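Local structure of MNMC2 (Aquifex aeolicus, 3VYW) at residues Leu143-Pro146 with Tyr147-His151; Leu209-Ile212 with Lys213-Ile216; Pro264-Glu267 with Glu268-Arg272; Leu111-Ala114 with Leu115-Trp119. The protein probably methylates the modified wobble uridine of tRNA, using S-adenosylmethionine as donor and working without the oxidase domain to which such methyltransferases are usually fused. All coordinates share one frame; numbering follows the deposited sequence.

Contact 1. Residues Leu143-Pro146 with Tyr147-His151; sequences LPEP and YREIH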
loop_
_atom_site.group_PDB
_atom_site.type_symbol
_atom_site.label_atom_id
_atom_site.label_comp_id
_atom_site.label_asym_id
_atom_site.label_seq_id
_atom_site.Cartn_x
_atom_site.Cartn_y
_atom_site.Cartn_z
ATOM N N LEU A 143 0.400 15.766 13.156
ATOM C CA LEU A 143 -0.915 16.077 12.708
ATOM C C LEU A 143 -1.469 17.237 13.491
ATOM O O LEU A 143 -1.210 17.391 14.644
ATOM C CB LEU A 143 -1.807 14.843 12.793
ATOM C CG LEU A 143 -1.647 13.752 11.736
ATOM C CD1 LEU A 143 -2.454 12.540 12.082
ATOM C CD2 LEU A 143 -2.034 14.209 10.368
ATOM N N PRO A 144 -2.209 18.076 12.810
ATOM C CA PRO A 144 -2.896 19.212 13.404
ATOM C C PRO A 144 -4.087 18.771 14.202
ATOM O O PRO A 144 -4.545 17.687 13.993
ATOM C CB PRO A 144 -3.364 19.981 12.198
ATOM C CG PRO A 144 -3.491 18.969 11.151
ATOM C CD PRO A 144 -2.363 18.043 11.362
ATOM N N GLU A 145 -4.576 19.767 15.079
ATOM C CA GLU A 145 -5.739 19.328 15.812
ATOM C C GLU A 145 -6.872 19.266 14.847
ATOM O O GLU A 145 -6.923 20.004 13.912
ATOM C CB GLU A 145 -6.075 20.249 16.978
ATOM C CG GLU A 145 -5.581 19.808 18.340
ATOM C CD GLU A 145 -5.376 18.303 18.516
ATOM O OE1 GLU A 145 -5.248 17.511 17.544
ATOM O OE2 GLU A 145 -5.319 17.907 19.702
ATOM N N PRO A 146 -7.702 18.264 15.052
ATOM C CA PRO A 146 -7.838 17.553 16.322
ATOM C C PRO A 146 -7.184 16.188 16.505
ATOM O O PRO A 146 -7.536 15.456 17.383
ATOM C CB PRO A 146 -9.322 17.346 16.389
ATOM C CG PRO A 146 -9.677 17.116 14.997
ATOM C CD PRO A 146 -8.899 18.122 14.246
ATOM N N TYR A 147 -6.244 15.868 15.662
ATOM C CA TYR A 147 -5.492 14.647 15.663
ATOM C C TYR A 147 -4.107 14.712 16.236
ATOM O O TYR A 147 -3.422 13.749 16.206
ATOM C CB TYR A 147 -5.408 14.102 14.255
ATOM C CG TYR A 147 -6.725 13.832 13.664
ATOM C CD1 TYR A 147 -7.376 14.787 12.939
ATOM C CD2 TYR A 147 -7.327 12.623 13.818
ATOM C CE1 TYR A 147 -8.603 14.545 12.386
ATOM C CE2 TYR A 147 -8.555 12.377 13.268
ATOM C CZ TYR A 147 -9.180 13.351 12.561
ATOM O OH TYR A 147 -10.377 13.112 12.033
ATOM N N ARG A 148 -3.682 15.852 16.724
ATOM C CA ARG A 148 -2.351 15.979 17.273
ATOM C C ARG A 148 -2.035 15.196 18.507
ATOM O O ARG A 148 -0.959 14.733 18.653
ATOM C CB ARG A 148 -2.024 17.404 17.576
ATOM C CG ARG A 148 -1.109 17.472 18.755
ATOM C CD ARG A 148 -0.657 18.870 19.037
ATOM N NE ARG A 148 -0.257 19.478 17.797
ATOM C CZ ARG A 148 -0.587 20.700 17.419
ATOM N NH1 ARG A 148 -1.315 21.471 18.209
ATOM N NH2 ARG A 148 -0.182 21.149 16.248
ATOM N N GLU A 149 -2.965 15.113 19.428
ATOM C CA GLU A 149 -2.760 14.404 20.671
ATOM C C GLU A 149 -2.576 12.937 20.475
ATOM O O GLU A 149 -1.754 12.303 21.097
ATOM C CB GLU A 149 -3.979 14.564 21.524
ATOM C CG GLU A 149 -3.710 15.165 22.856
ATOM C CD GLU A 149 -3.512 16.650 22.774
ATOM O OE1 GLU A 149 -4.463 17.398 23.048
ATOM O OE2 GLU A 149 -2.399 17.074 22.447
ATOM N N ILE A 150 -3.441 12.403 19.646
ATOM C CA ILE A 150 -3.455 11.019 19.263
ATOM C C ILE A 150 -2.251 10.623 18.454
ATOM O O ILE A 150 -1.760 9.548 18.586
ATOM C CB ILE A 150 -4.744 10.706 18.524
ATOM C CG1 ILE A 150 -4.995 9.229 18.514
ATOM C CG2 ILE A 150 -4.681 11.202 17.116
ATOM C CD1 ILE A 150 -4.745 8.582 19.836
ATOM N N HIS A 151 -1.808 11.488 17.571
ATOM C CA HIS A 151 -0.628 11.205 16.824
ATOM C C HIS A 151 0.635 11.117 17.626
ATOM O O HIS A 151 1.446 10.243 17.416
ATOM C CB HIS A 151 -0.487 12.208 15.714
ATOM C CG HIS A 151 0.462 11.785 14.653
ATOM N ND1 HIS A 151 1.210 12.633 13.988
ATOM C CD2 HIS A 151 0.772 10.549 14.178
ATOM C CE1 HIS A 151 1.948 11.980 13.127
ATOM N NE2 HIS A 151 1.681 10.705 13.247
#
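Leu143 and His151 form the tight end of this contact, at the start of helix 148-157. The leucine lies over one face of the imidazole, its CG 4.2 Å from the ring centroid in a CH-pi contact, with CD1 shifted toward the rim. With CG of His151 anti to the backbone N (chi1 -163°), the ring swings back to the loop, and ND1 accepts a weak bond of 3.3 Å from the backbone N of Leu143. NE2 is held on its other side by Leu107 O, so both nitrogens have partners, the one at ND1 weak. Leu143 also brings its CB to within 4.0 Å of Tyr147 CB, and this buried group packs against Tyr109 and Ile75. Pro146, which follows a cis peptide bond, runs alongside the tyrosine, CG lying 3.8 Å from Tyr147 CE1. A turn is closed by Tyr147 N, bonded to Pro144 O at 3.0 Å. Tyr147 OH pairs with His117 NE2 on helix 109-121; an alanine in place of the tyrosine would probably leave that imidazole nitrogen without its mate and open a gap beside Pro146. The solvent side is looser. Glu145 bends back over the first turn of the helix, where its OE1 lies doubtfully close to Arg148 N, while OE2 sits only 3.5 Å from Glu149 OE1, a like-charge approach with the two carboxylate planes steeply turned. Here the loop between strand 126-133 and helix 148-157 of the Rossmann-like methyltransferase fold packs behind the cofactor-binding residues Tyr109 and Leu107.

Contact 2. Residues Leu209-Ile212 with Lys213-Ile216; sequences LSLI and KERI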
loop_
_atom_site.group_PDB
_atom_site.type_symbol
_atom_site.label_atom_id
_atom_site.label_comp_id
_atom_site.label_asym_id
_atom_site.label_seq_id
_atom_site.Cartn_x
_atom_site.Cartn_y
_atom_site.Cartn_z
ATOM N N LEU A 209 0.520 -10.275 -1.854
ATOM C CA LEU A 209 -0.871 -10.148 -1.543
ATOM C C LEU A 209 -1.403 -11.437 -0.945
ATOM O O LEU A 209 -2.273 -11.424 -0.133
ATOM C CB LEU A 209 -1.652 -9.769 -2.782
ATOM C CG LEU A 209 -2.159 -8.360 -2.979
ATOM C CD1 LEU A 209 -1.996 -7.486 -1.773
ATOM C CD2 LEU A 209 -1.584 -7.709 -4.202
ATOM N N SER A 210 -0.879 -12.549 -1.400
ATOM C CA SER A 210 -1.215 -13.855 -0.918
ATOM C C SER A 210 -0.826 -14.022 0.517
ATOM O O SER A 210 -1.528 -14.637 1.276
ATOM C CB SER A 210 -0.472 -14.887 -1.745
ATOM O OG SER A 210 -1.149 -16.101 -1.793
ATOM N N LEU A 211 0.336 -13.521 0.868
ATOM C CA LEU A 211 0.769 -13.547 2.230
ATOM C C LEU A 211 -0.110 -12.690 3.092
ATOM O O LEU A 211 -0.343 -12.985 4.211
ATOM C CB LEU A 211 2.218 -13.158 2.343
ATOM C CG LEU A 211 3.184 -14.048 1.606
ATOM C CD1 LEU A 211 4.518 -13.375 1.600
ATOM C CD2 LEU A 211 3.313 -15.385 2.269
ATOM N N ILE A 212 -0.562 -11.593 2.547
ATOM C CA ILE A 212 -1.481 -10.721 3.212
ATOM C C ILE A 212 -2.778 -11.400 3.433
ATOM O O ILE A 212 -3.424 -11.135 4.373
ATOM C CB ILE A 212 -1.730 -9.436 2.432
ATOM C CG1 ILE A 212 -0.490 -8.586 2.423
ATOM C CG2 ILE A 212 -2.852 -8.649 3.055
ATOM C CD1 ILE A 212 -0.533 -7.486 3.436
ATOM N N LYS A 213 -3.168 -12.236 2.502
ATOM C CA LYS A 213 -4.436 -12.928 2.532
ATOM C C LYS A 213 -4.535 -13.868 3.708
ATOM O O LYS A 213 -5.551 -13.999 4.301
ATOM C CB LYS A 213 -4.633 -13.682 1.234
ATOM C CG LYS A 213 -6.050 -14.106 0.944
ATOM C CD LYS A 213 -6.114 -15.525 0.437
ATOM C CE LYS A 213 -7.485 -15.855 -0.068
ATOM N NZ LYS A 213 -7.465 -16.882 -1.127
ATOM N N GLU A 214 -3.438 -14.514 4.026
ATOM C CA GLU A 214 -3.395 -15.458 5.084
ATOM C C GLU A 214 -3.652 -14.751 6.378
ATOM O O GLU A 214 -3.972 -15.346 7.362
ATOM C CB GLU A 214 -2.052 -16.139 5.125
ATOM C CG GLU A 214 -1.828 -17.143 4.038
ATOM C CD GLU A 214 -0.364 -17.391 3.811
ATOM O OE1 GLU A 214 0.025 -17.851 2.727
ATOM O OE2 GLU A 214 0.414 -17.129 4.725
ATOM N N ARG A 215 -3.492 -13.454 6.368
ATOM C CA ARG A 215 -3.514 -12.696 7.573
ATOM C C ARG A 215 -4.714 -11.821 7.729
ATOM O O ARG A 215 -4.722 -10.936 8.525
ATOM C CB ARG A 215 -2.238 -11.918 7.687
ATOM C CG ARG A 215 -1.222 -12.619 8.540
ATOM C CD ARG A 215 0.188 -12.482 8.049
ATOM N NE ARG A 215 0.555 -13.593 7.225
ATOM C CZ ARG A 215 1.702 -14.210 7.308
ATOM N NH1 ARG A 215 2.575 -13.831 8.195
ATOM N NH2 ARG A 215 1.967 -15.207 6.515
ATOM N N ILE A 216 -5.744 -12.083 6.964
ATOM C CA ILE A 216 -6.930 -11.274 7.042
ATOM C C ILE A 216 -8.141 -12.092 7.375
ATOM O O ILE A 216 -8.326 -13.163 6.865
ATOM C CB ILE A 216 -7.160 -10.450 5.778
ATOM C CG1 ILE A 216 -8.302 -9.475 5.973
ATOM C CG2 ILE A 216 -7.448 -11.330 4.614
ATOM C CD1 ILE A 216 -8.535 -8.566 4.816
#
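Arg215 curls back to the end of helix 206-213 so that its NE meets Leu211 O at 3.2 Å, a weak bond with an N-H...O angle of only 125°. Bends at chi2 and chi3 (142° and -94°) fold the arginine chain round to that carbonyl. The same guanidinium turns its edge to Glu214: NH2 reaches OE2 at 3.1 Å in a salt bridge that lies in the guanidinium plane and meets the oxygen nearly along its C-O axis. Glu214 in turn runs side by side with Leu211, both pointing the same way, and the leucine CD2 comes within 4.1 Å of Glu214 OE1. Lys213 leads in another direction, toward Leu238 O, which takes its NZ. Ile212 is turned from this charged side and packs into the core on Leu101, Val103 and Val190. In the backbone, Lys213 N is shared between Leu209 O at 2.9 Å and, weakly, Ser210 O. A type I turn then runs from Lys213 to Ile216, closed by Ile216 N on Lys213 O at 3.3 Å. A leucine in place of Arg215 would probably leave the Glu214 carboxylate without its charge partner and the Leu211 carbonyl without the NE donor. The chemistry suggests that one cation serves two acceptors here, its charge likely to ease both the neighbouring carboxylate and the partly negative carbonyl end of the helix.

Contact 3. Residues Pro264-Glu267 with Glu268-Arg272; sequences PPME and ENEVR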
loop_
_atom_site.group_PDB
_atom_site.type_symbol
_atom_site.label_atom_id
_atom_site.label_comp_id
_atom_site.label_asym_id
_atom_site.label_seq_id
_atom_site.Cartn_x
_atom_site.Cartn_y
_atom_site.Cartn_z
ATOM N N PRO A 264 -18.661 -2.337 -1.974
ATOM C CA PRO A 264 -19.335 -1.386 -2.834
ATOM C C PRO A 264 -18.874 -1.687 -4.197
ATOM O O PRO A 264 -17.806 -2.167 -4.311
ATOM C CB PRO A 264 -18.750 -0.059 -2.400
ATOM C CG PRO A 264 -17.517 -0.391 -1.679
ATOM C CD PRO A 264 -17.803 -1.668 -1.005
ATOM N N PRO A 265 -19.638 -1.401 -5.236
ATOM C CA PRO A 265 -19.288 -1.850 -6.568
ATOM C C PRO A 265 -19.071 -0.840 -7.703
ATOM O O PRO A 265 -19.536 0.257 -7.789
ATOM C CB PRO A 265 -20.391 -2.834 -6.872
ATOM C CG PRO A 265 -21.468 -2.541 -5.892
ATOM C CD PRO A 265 -21.078 -1.372 -5.080
HETATM N N MSE A 266 -17.941 -1.506 -8.226
HETATM C CA MSE A 266 -17.287 -0.818 -9.278
HETATM C C MSE A 266 -18.368 -0.730 -10.394
HETATM O O MSE A 266 -19.320 -1.466 -10.401
HETATM C CB MSE A 266 -16.144 -1.635 -10.011
HETATM C CG MSE A 266 -15.219 -2.349 -8.972
HETATM SE SE MSE A 266 -13.662 -3.078 -9.871
HETATM C CE MSE A 266 -14.220 -4.692 -10.597
ATOM N N GLU A 267 -17.611 -0.024 -11.132
ATOM C CA GLU A 267 -18.617 0.699 -11.792
ATOM C C GLU A 267 -18.404 0.132 -13.149
ATOM O O GLU A 267 -17.475 -0.564 -13.345
ATOM C CB GLU A 267 -18.203 2.074 -12.021
ATOM C CG GLU A 267 -18.113 2.656 -10.668
ATOM C CD GLU A 267 -19.025 3.859 -10.696
ATOM O OE1 GLU A 267 -18.653 5.041 -10.761
ATOM O OE2 GLU A 267 -20.211 3.495 -10.739
ATOM N N GLU A 268 -19.238 0.462 -14.105
ATOM C CA GLU A 268 -19.169 -0.197 -15.378
ATOM C C GLU A 268 -17.850 -0.009 -16.070
ATOM O O GLU A 268 -17.303 -0.954 -16.538
ATOM C CB GLU A 268 -20.298 0.320 -16.264
ATOM C CG GLU A 268 -20.238 -0.105 -17.718
ATOM C CD GLU A 268 -19.701 0.971 -18.640
ATOM O OE1 GLU A 268 -18.976 0.640 -19.590
ATOM O OE2 GLU A 268 -19.992 2.159 -18.420
ATOM N N ASN A 269 -17.347 1.210 -16.109
ATOM C CA ASN A 269 -16.122 1.542 -16.815
ATOM C C ASN A 269 -14.894 0.951 -16.182
ATOM O O ASN A 269 -13.895 0.747 -16.816
ATOM C CB ASN A 269 -15.977 3.031 -16.986
ATOM C CG ASN A 269 -16.047 3.773 -15.678
ATOM O OD1 ASN A 269 -15.098 4.407 -15.264
ATOM N ND2 ASN A 269 -17.189 3.710 -15.026
ATOM N N GLU A 270 -14.987 0.745 -14.893
ATOM C CA GLU A 270 -13.957 0.116 -14.135
ATOM C C GLU A 270 -13.786 -1.323 -14.470
ATOM O O GLU A 270 -12.708 -1.802 -14.570
ATOM C CB GLU A 270 -14.256 0.265 -12.665
ATOM C CG GLU A 270 -13.828 1.600 -12.126
ATOM C CD GLU A 270 -13.896 1.689 -10.625
ATOM O OE1 GLU A 270 -14.988 1.545 -10.065
ATOM O OE2 GLU A 270 -12.853 1.925 -9.999
ATOM N N VAL A 271 -14.887 -2.002 -14.593
ATOM C CA VAL A 271 -14.944 -3.393 -14.951
ATOM C C VAL A 271 -14.453 -3.622 -16.338
ATOM O O VAL A 271 -13.842 -4.596 -16.634
ATOM C CB VAL A 271 -16.367 -3.896 -14.798
ATOM C CG1 VAL A 271 -16.449 -5.348 -15.106
ATOM C CG2 VAL A 271 -16.814 -3.652 -13.390
ATOM N N ARG A 272 -14.801 -2.695 -17.188
ATOM C CA ARG A 272 -14.461 -2.729 -18.566
ATOM C C ARG A 272 -12.990 -2.650 -18.769
ATOM O O ARG A 272 -12.447 -3.332 -19.564
ATOM C CB ARG A 272 -15.157 -1.572 -19.247
ATOM C CG ARG A 272 -14.927 -1.490 -20.723
ATOM C CD ARG A 272 -15.913 -0.587 -21.436
ATOM N NE ARG A 272 -15.912 -0.894 -22.846
ATOM C CZ ARG A 272 -15.022 -0.428 -23.706
ATOM N NH1 ARG A 272 -14.093 0.402 -23.311
ATOM N NH2 ARG A 272 -15.060 -0.799 -24.967
#
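The N-cap of helix 268-276 is Glu267, whose carbonyl oxygen receives Val271 N at 3.2 Å, a nearly straight bond of 161°, and more weakly Glu270 N. From the first turn the Glu270 side chain reaches back: CG lies beside the backbone N (chi1 -82°) and the chain is extended beyond it, which brings OE1 to Glu267 N in a weak bond of 3.2 Å. This is the half of a capping box in which the third helical residue meets the amide of the cap. OE1 also rests against aliphatic carbon, 3.4 Å from both Met266 CB and Glu267 CG. One residue before the cap, Met266, present as selenomethionine, sends its bent end across Val271 at about a right angle, CE standing 4.0 Å from Val271 CG2. An apolar contact between these two positions is a hydrophobic staple, here closed at the surface of the protein. Glu267 CB lies 3.6 Å from Asn269 ND2. The other oxygen of the buried Glu270 carboxylate, OE2, forms a salt bridge with Arg232 of helix 229-237 and a hydrogen bond with Ser244 of strand 241-246.

Contact 4. Residues Leu111-Ala114 with Leu115-Trp119; sequences LAVA and LKHLW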
loop_
_atom_site.group_PDB
_atom_site.type_symbol
_atom_site.label_atom_id
_atom_site.label_comp_id
_atom_site.label_asym_id
_atom_site.label_seq_id
_atom_site.Cartn_x
_atom_site.Cartn_y
_atom_site.Cartn_z
ATOM N N LEU A 111 -2.972 5.185 11.148
ATOM C CA LEU A 111 -3.129 4.596 12.436
ATOM C C LEU A 111 -3.645 5.555 13.462
ATOM O O LEU A 111 -4.468 5.218 14.238
ATOM C CB LEU A 111 -1.816 4.000 12.887
ATOM C CG LEU A 111 -1.397 2.786 12.105
ATOM C CD1 LEU A 111 -0.111 2.196 12.598
ATOM C CD2 LEU A 111 -2.471 1.735 12.083
ATOM N N ALA A 112 -3.116 6.750 13.474
ATOM C CA ALA A 112 -3.566 7.774 14.355
ATOM C C ALA A 112 -4.981 8.203 14.091
ATOM O O ALA A 112 -5.735 8.386 14.992
ATOM C CB ALA A 112 -2.646 8.957 14.266
ATOM N N VAL A 113 -5.333 8.379 12.843
ATOM C CA VAL A 113 -6.675 8.742 12.509
ATOM C C VAL A 113 -7.652 7.666 12.900
ATOM O O VAL A 113 -8.690 7.950 13.393
ATOM C CB VAL A 113 -6.786 9.125 11.040
ATOM C CG1 VAL A 113 -8.215 9.205 10.607
ATOM C CG2 VAL A 113 -6.107 10.440 10.827
ATOM N N ALA A 114 -7.299 6.428 12.688
ATOM C CA ALA A 114 -8.148 5.359 13.087
ATOM C C ALA A 114 -8.359 5.299 14.574
ATOM O O ALA A 114 -9.452 5.143 15.026
ATOM C CB ALA A 114 -7.564 4.058 12.601
ATOM N N LEU A 115 -7.298 5.409 15.336
ATOM C CA LEU A 115 -7.381 5.310 16.767
ATOM C C LEU A 115 -8.211 6.397 17.369
ATOM O O LEU A 115 -8.872 6.182 18.321
ATOM C CB LEU A 115 -6.018 5.266 17.408
ATOM C CG LEU A 115 -5.147 4.055 17.228
ATOM C CD1 LEU A 115 -3.801 4.351 17.820
ATOM C CD2 LEU A 115 -5.726 2.832 17.860
ATOM N N LYS A 116 -8.175 7.584 16.831
ATOM C CA LYS A 116 -9.049 8.591 17.355
ATOM C C LYS A 116 -10.517 8.259 17.193
ATOM O O LYS A 116 -11.285 8.401 18.097
ATOM C CB LYS A 116 -8.764 9.912 16.687
ATOM C CG LYS A 116 -9.240 11.085 17.495
ATOM C CD LYS A 116 -9.759 12.186 16.615
ATOM C CE LYS A 116 -10.544 13.177 17.424
ATOM N NZ LYS A 116 -9.757 13.721 18.545
ATOM N N HIS A 117 -10.910 7.852 16.014
ATOM C CA HIS A 117 -12.229 7.378 15.785
ATOM C C HIS A 117 -12.570 6.123 16.467
ATOM O O HIS A 117 -13.649 5.980 16.966
ATOM C CB HIS A 117 -12.482 7.289 14.312
ATOM C CG HIS A 117 -12.370 8.598 13.646
ATOM N ND1 HIS A 117 -13.410 9.272 13.239
ATOM C CD2 HIS A 117 -11.285 9.388 13.417
ATOM C CE1 HIS A 117 -13.014 10.421 12.733
ATOM N NE2 HIS A 117 -11.710 10.484 12.846
ATOM N N LEU A 118 -11.681 5.171 16.508
ATOM C CA LEU A 118 -12.059 3.942 17.119
ATOM C C LEU A 118 -12.385 4.173 18.557
ATOM O O LEU A 118 -13.332 3.643 19.060
ATOM C CB LEU A 118 -10.910 2.975 17.078
ATOM C CG LEU A 118 -10.698 2.273 15.778
ATOM C CD1 LEU A 118 -9.403 1.517 15.862
ATOM C CD2 LEU A 118 -11.838 1.323 15.588
ATOM N N TRP A 119 -11.540 4.911 19.239
ATOM C CA TRP A 119 -11.793 5.264 20.597
ATOM C C TRP A 119 -12.952 6.177 20.847
ATOM O O TRP A 119 -13.575 6.095 21.867
ATOM C CB TRP A 119 -10.531 5.640 21.331
ATOM C CG TRP A 119 -9.687 4.442 21.589
ATOM C CD1 TRP A 119 -10.106 3.169 21.820
ATOM C CD2 TRP A 119 -8.255 4.366 21.605
ATOM N NE1 TRP A 119 -9.062 2.346 21.988
ATOM C CE2 TRP A 119 -7.931 3.004 21.874
ATOM C CE3 TRP A 119 -7.244 5.266 21.444
ATOM C CZ2 TRP A 119 -6.644 2.576 21.970
ATOM C CZ3 TRP A 119 -5.954 4.822 21.539
ATOM C CH2 TRP A 119 -5.664 3.509 21.793
#
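Val113 and His117 lie side by side on one flank of helix 109-121, pointing the same way. Backbone hydrogen bonds carry most of the contact: Leu115 N to Leu111 O at 3.0 Å, Lys116 N to Ala112 O at 3.2 Å, a longer, weak bond from His117 N to Val113 O, and Leu118 N to Ala114 O at 2.7 Å. Each carbonyl is thus met four residues on, as in a regular alpha helix. The second kind of contact sets side-chain carbon against those carbonyls. Having CG beside its backbone N (chi1 -61°), His117 presents the edge of its ring to Val113 O, CD2 standing 3.0 Å from the oxygen and near the ring plane. Leu115 CG comes to 3.3 Å from Leu111 O and Leu118 CG to 3.2 Å from Ala114 O, so both leucines begin pressed to the preceding turn. Looser side-chain contacts make up the third. Val113 CG1 is 4.2 Å from His117 CD2, and Leu115 CD2 lies over one face of the Trp119 ring, toward its rim. Polar ends pair with neighbouring loops: Lys116 NZ with Pro146 O, His117 NE2 with Tyr147 OH, and Trp119 NE1 with Leu125 O, while Arg165 makes a cation-pi contact with the indole. Val113 and Ala114 settle on Val83 of helix 74-86, and Leu111 on Leu154 of helix 148-157. The arrangement is that of the crossover helix in the first beta-alpha-beta unit, strands 97-103 and 126-133, of a Rossmann-like methyltransferase, its start bearing the cofactor-binding Tyr109 and Asn110.

Contact 4 is the buried member, contacts 1 and 2 are partly buried, and contact 3 lies at the surface, away from the cofactor. Contacts 1 and 4 touch, their centres about 10 Å apart: a loop and helix start pack on the helix of the first beta-alpha-beta unit, and both lie close to residues that bind S-adenosylmethionine. Contact 2 stands apart, its nearest atoms about 13 Å from those of contacts 3 and 4. The chemistry follows place: main-chain bonds and aliphatic carbon in 111-119, ring and loop contacts in 143-151, a charged helix end in 209-216, and in 264-272 a helix start whose N-cap amide is met weakly by the glutamate three residues on.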